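Local structure of cellulosomal scaffoldin adaptor protein B (Acetivibrio cellulolyticus, 3BWZ) at residues Val96-Asp99 and Asp100-Thr103; Lys42-Pro45 and Ala46-Gln49. The protein serves as an adaptor scaffoldin of the cellulosome, represented here by one type II cohesin module, a kind that binds type II dockerins. All blocks are in the same frame, centred on the assembly; numbering follows the deposited sequence.

Contact 1 (Val96-Asp99 and Asp100-Thr103)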
loop_
_atom_site.group_PDB
_atom_site.type_symbol
_atom_site.label_atom_id
_atom_site.label_comp_id
_atom_site.label_asym_id
_atom_site.label_seq_id
_atom_site.Cartn_x
_atom_site.Cartn_y
_atom_site.Cartn_z
ATOM N N VAL A 96 5.400 0.497 -17.347
ATOM C CA VAL A 96 5.591 -0.434 -18.440
ATOM C C VAL A 96 6.678 0.033 -19.403
ATOM O O VAL A 96 7.410 -0.784 -19.946
ATOM C CB VAL A 96 4.250 -0.684 -19.184
ATOM C CG1 VAL A 96 4.435 -1.562 -20.422
ATOM C CG2 VAL A 96 3.236 -1.293 -18.220
ATOM N N SER A 97 6.794 1.345 -19.602
ATOM C CA SER A 97 7.768 1.902 -20.551
ATOM C C SER A 97 9.118 2.024 -19.879
ATOM O O SER A 97 9.622 3.132 -19.596
ATOM C CB SER A 97 7.280 3.245 -21.063
ATOM O OG SER A 97 6.069 3.106 -21.765
ATOM N N LEU A 98 9.722 0.868 -19.614
ATOM C CA LEU A 98 10.925 0.818 -18.783
ATOM C C LEU A 98 12.177 1.329 -19.466
ATOM O O LEU A 98 13.033 1.901 -18.808
ATOM C CB LEU A 98 11.131 -0.590 -18.231
ATOM C CG LEU A 98 10.051 -1.068 -17.254
ATOM C CD1 LEU A 98 10.323 -2.492 -16.810
ATOM C CD2 LEU A 98 9.950 -0.145 -16.032
ATOM N N ASP A 99 12.313 1.107 -20.763
ATOM C CA ASP A 99 13.458 1.635 -21.482
ATOM C C ASP A 99 13.538 3.162 -21.282
ATOM O O ASP A 99 14.583 3.715 -20.942
ATOM C CB ASP A 99 13.314 1.318 -22.991
ATOM C CG ASP A 99 13.398 -0.160 -23.340
ATOM O OD1 ASP A 99 13.802 -0.978 -22.507
ATOM O OD2 ASP A 99 13.059 -0.501 -24.505
ATOM N N ASP A 100 12.409 3.827 -21.462
ATOM C CA ASP A 100 12.354 5.273 -21.313
ATOM C C ASP A 100 12.605 5.701 -19.876
ATOM O O ASP A 100 13.282 6.699 -19.631
ATOM C CB ASP A 100 11.040 5.815 -21.837
ATOM C CG ASP A 100 10.929 5.695 -23.355
ATOM O OD1 ASP A 100 11.967 5.637 -24.058
ATOM O OD2 ASP A 100 9.786 5.623 -23.813
ATOM N N TYR A 101 12.079 4.944 -18.918
ATOM C CA TYR A 101 12.326 5.241 -17.505
ATOM C C TYR A 101 13.803 5.129 -17.170
ATOM O O TYR A 101 14.373 6.007 -16.515
ATOM C CB TYR A 101 11.443 4.323 -16.663
ATOM C CG TYR A 101 11.547 4.472 -15.157
ATOM C CD1 TYR A 101 11.529 5.705 -14.529
ATOM C CD2 TYR A 101 11.634 3.357 -14.366
ATOM C CE1 TYR A 101 11.588 5.811 -13.149
ATOM C CE2 TYR A 101 11.680 3.436 -12.988
ATOM C CZ TYR A 101 11.661 4.664 -12.372
ATOM O OH TYR A 101 11.706 4.795 -11.003
ATOM N N ARG A 102 14.446 4.056 -17.616
ATOM C CA ARG A 102 15.892 3.934 -17.401
ATOM C C ARG A 102 16.662 5.101 -18.012
ATOM O O ARG A 102 17.588 5.644 -17.407
ATOM C CB ARG A 102 16.437 2.630 -17.986
ATOM C CG ARG A 102 15.934 1.415 -17.290
ATOM C CD ARG A 102 16.718 0.173 -17.652
ATOM N NE ARG A 102 16.665 -0.131 -19.081
ATOM C CZ ARG A 102 15.716 -0.829 -19.685
ATOM N NH1 ARG A 102 14.705 -1.327 -19.004
ATOM N NH2 ARG A 102 15.795 -1.055 -20.986
ATOM N N THR A 103 16.270 5.509 -19.210
ATOM C CA THR A 103 17.013 6.555 -19.922
ATOM C C THR A 103 16.942 7.895 -19.189
ATOM O O THR A 103 17.893 8.668 -19.195
ATOM C CB THR A 103 16.525 6.642 -21.375
ATOM O OG1 THR A 103 16.785 5.387 -22.017
ATOM C CG2 THR A 103 17.232 7.763 -22.112
HETATM O O HOH W 1 12.862 -3.096 -20.480
#

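Contact 2 (Lys42-Pro45 and Ala46-Gln49)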
loop_
_atom_site.group_PDB
_atom_site.type_symbol
_atom_site.label_atom_id
_atom_site.label_comp_id
_atom_site.label_asym_id
_atom_site.label_seq_id
_atom_site.Cartn_x
_atom_site.Cartn_y
_atom_site.Cartn_z
ATOM N N LYS A 42 -4.106 -6.510 4.189
ATOM C CA LYS A 42 -5.162 -7.106 4.996
ATOM C C LYS A 42 -5.605 -6.131 6.078
ATOM O O LYS A 42 -4.798 -5.482 6.724
ATOM C CB LYS A 42 -4.649 -8.402 5.635
ATOM C CG LYS A 42 -5.633 -9.155 6.507
ATOM C CD LYS A 42 -6.684 -9.879 5.701
ATOM C CE LYS A 42 -7.688 -10.583 6.584
ATOM N NZ LYS A 42 -8.546 -9.626 7.334
ATOM N N TYR A 43 -6.909 -6.046 6.255
ATOM C CA TYR A 43 -7.513 -5.231 7.311
ATOM C C TYR A 43 -8.734 -5.968 7.829
ATOM O O TYR A 43 -9.197 -6.928 7.204
ATOM C CB TYR A 43 -7.868 -3.813 6.807
ATOM C CG TYR A 43 -8.923 -3.826 5.734
ATOM C CD1 TYR A 43 -10.259 -3.651 6.034
ATOM C CD2 TYR A 43 -8.588 -4.093 4.424
ATOM C CE1 TYR A 43 -11.239 -3.720 5.063
ATOM C CE2 TYR A 43 -9.559 -4.160 3.427
ATOM C CZ TYR A 43 -10.883 -3.982 3.747
ATOM O OH TYR A 43 -11.834 -4.097 2.759
ATOM N N ASP A 44 -9.270 -5.509 8.958
ATOM C CA ASP A 44 -10.438 -6.136 9.554
ATOM C C ASP A 44 -11.665 -5.394 9.057
ATOM O O ASP A 44 -11.871 -4.247 9.420
ATOM C CB ASP A 44 -10.353 -6.076 11.093
ATOM C CG ASP A 44 -11.519 -6.751 11.767
ATOM O OD1 ASP A 44 -12.559 -6.983 11.100
ATOM O OD2 ASP A 44 -11.393 -7.039 12.978
ATOM N N PRO A 45 -12.483 -6.029 8.204
ATOM C CA PRO A 45 -13.579 -5.309 7.585
ATOM C C PRO A 45 -14.746 -5.019 8.528
ATOM O O PRO A 45 -15.632 -4.275 8.156
ATOM C CB PRO A 45 -14.011 -6.260 6.471
ATOM C CG PRO A 45 -13.681 -7.616 6.996
ATOM C CD PRO A 45 -12.407 -7.433 7.750
ATOM N N ALA A 46 -14.712 -5.554 9.739
ATOM C CA ALA A 46 -15.666 -5.134 10.770
ATOM C C ALA A 46 -15.282 -3.781 11.358
ATOM O O ALA A 46 -16.122 -3.104 11.950
ATOM C CB ALA A 46 -15.787 -6.174 11.898
ATOM N N VAL A 47 -14.012 -3.425 11.251
ATOM C CA VAL A 47 -13.483 -2.250 11.945
ATOM C C VAL A 47 -13.203 -1.080 11.020
ATOM O O VAL A 47 -13.446 0.059 11.399
ATOM C CB VAL A 47 -12.232 -2.636 12.758
ATOM C CG1 VAL A 47 -11.667 -1.423 13.506
ATOM C CG2 VAL A 47 -12.563 -3.746 13.756
ATOM N N LEU A 48 -12.674 -1.367 9.834
ATOM C CA LEU A 48 -12.253 -0.342 8.882
ATOM C C LEU A 48 -12.873 -0.622 7.526
ATOM O O LEU A 48 -13.028 -1.790 7.147
ATOM C CB LEU A 48 -10.730 -0.344 8.711
ATOM C CG LEU A 48 -9.891 -0.056 9.966
ATOM C CD1 LEU A 48 -8.413 -0.135 9.600
ATOM C CD2 LEU A 48 -10.239 1.293 10.617
ATOM N N GLN A 49 -13.142 0.443 6.776
ATOM C CA GLN A 49 -13.681 0.320 5.412
ATOM C C GLN A 49 -12.861 1.179 4.468
ATOM O O GLN A 49 -12.767 2.384 4.673
ATOM C CB GLN A 49 -15.117 0.800 5.354
ATOM C CG GLN A 49 -15.712 0.756 3.959
ATOM C CD GLN A 49 -17.117 1.283 3.870
ATOM O OE1 GLN A 49 -17.961 0.765 3.091
ATOM N NE2 GLN A 49 -17.398 2.267 4.645
HETATM O O HOH W 2 -15.287 -2.897 5.811
#

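Contact 1 (Val96-Asp99 and Asp100-Thr103)
The Arg102 guanidinium lies over the first turn of its own helix, one face set above Leu98 O and Asp99 CA, each 3.5 Å from the plane and displaced from the centre of the group. At its edge, in plane, water 1 accepts from Arg102 NH1 at 3.0 Å and donates to Asp99 OD1, bridging the two side chains. The same OD1 forms a salt bridge with Arg102 NH2 at an unusually short 2.5 Å; its hydrogen bond is weak, the angle at the proton being only 128° and the carboxylate turned 71° from the guanidinium. A bend at chi3 (-60°) brings the arginine back alongside Asp99, and NH1 continues to Trp148 O. The Tyr101 ring meets Leu98 CD2 obliquely, CD2 to CD2 4.2 Å. Its CG is anti to the backbone N, which sends the ring inward to edge-to-face contacts with Tyr95 and Trp148 and its hydroxyl to Phe34 O and Glu108 N. Helix 98-104 follows strand 88-94 and precedes strand 111-120 in the chain, where type II cohesins carry a helix that type I modules lack. Ser97, the N-cap residue, is the centre of an inverse gamma turn and makes no capping bond with its side chain; its carbonyl accepts from Tyr101 N. The straightest bond of this turn runs from Arg102 N to Leu98 O, 2.8 Å. Asp99 O is gripped twice by Thr103, by N and by OG1, both at 3.0 Å and from opposite faces of the carbonyl plane, which ties the threonine hydroxyl back to the preceding turn. Asp99 and Asp100 place two carboxylates at the helix N-terminus, where the helix dipole would probably stabilise their negative charge.

Contact 2 (Lys42-Pro45 and Ala46-Gln49)
An Asx turn at Asp44, combined with a beta turn (Asp44 O to Val47 N) and an alpha turn (Asp44 O to Leu48 N), carries the chain from the end of strand 34-42 into strand 48-51. Asp44 OD1 accepts from Ala46 N at 2.9 Å, the donor standing above the carboxylate plane. With CG anti to the backbone N (chi1 -178°), the carboxylate reaches forward along the turn, and OD2 lies against Val47 CG2 at 3.6 Å. The Asp44 carbonyl oxygen takes two further amides: Leu48 N almost in line with the C=O bond at 3.0 Å, and Val47 N from above the carbonyl plane at 2.9 Å. Three bonds to one residue thus fix the bend, with Pro45 and Ala46 as its corner. Next to it, the Tyr43 ring presents its edge to the Leu48 carbonyl, CE1 to O 3.4 Å with the oxygen near the ring plane; the Phe118 ring also meets it, the two ring planes inclined to each other. Leu48 O also receives a C-H contact from Pro45 CA, and water 2 donates to it at 2.8 Å and to Pro45 O, linking the two carbonyls. Lys42 NZ binds Tyr43 O from above the carbonyl plane and also bonds to Lys86 O. An Asp-headed turn with side-chain and main-chain acceptors together is the Asx motif, here a connection between strands of the cohesin jelly roll.

Contacts 1 and 2 lie on opposite sides of the chain's centre, their own centres about 37 Å apart and their nearest atoms about 24 Å, with no touch between them. Strand 34-42 spans much of that separation: its first residues lie by the helix of contact 1, whereas Lys42, at its end, opens contact 2. The helix is the more peripheral, about 23 Å from the chain centre against about 15 Å for the turn. In related cohesins the sheet containing this strand bears the dockerin-binding surface, so the two contacts probably lie toward opposite ends of that sheet; the chain holds no bound dockerin.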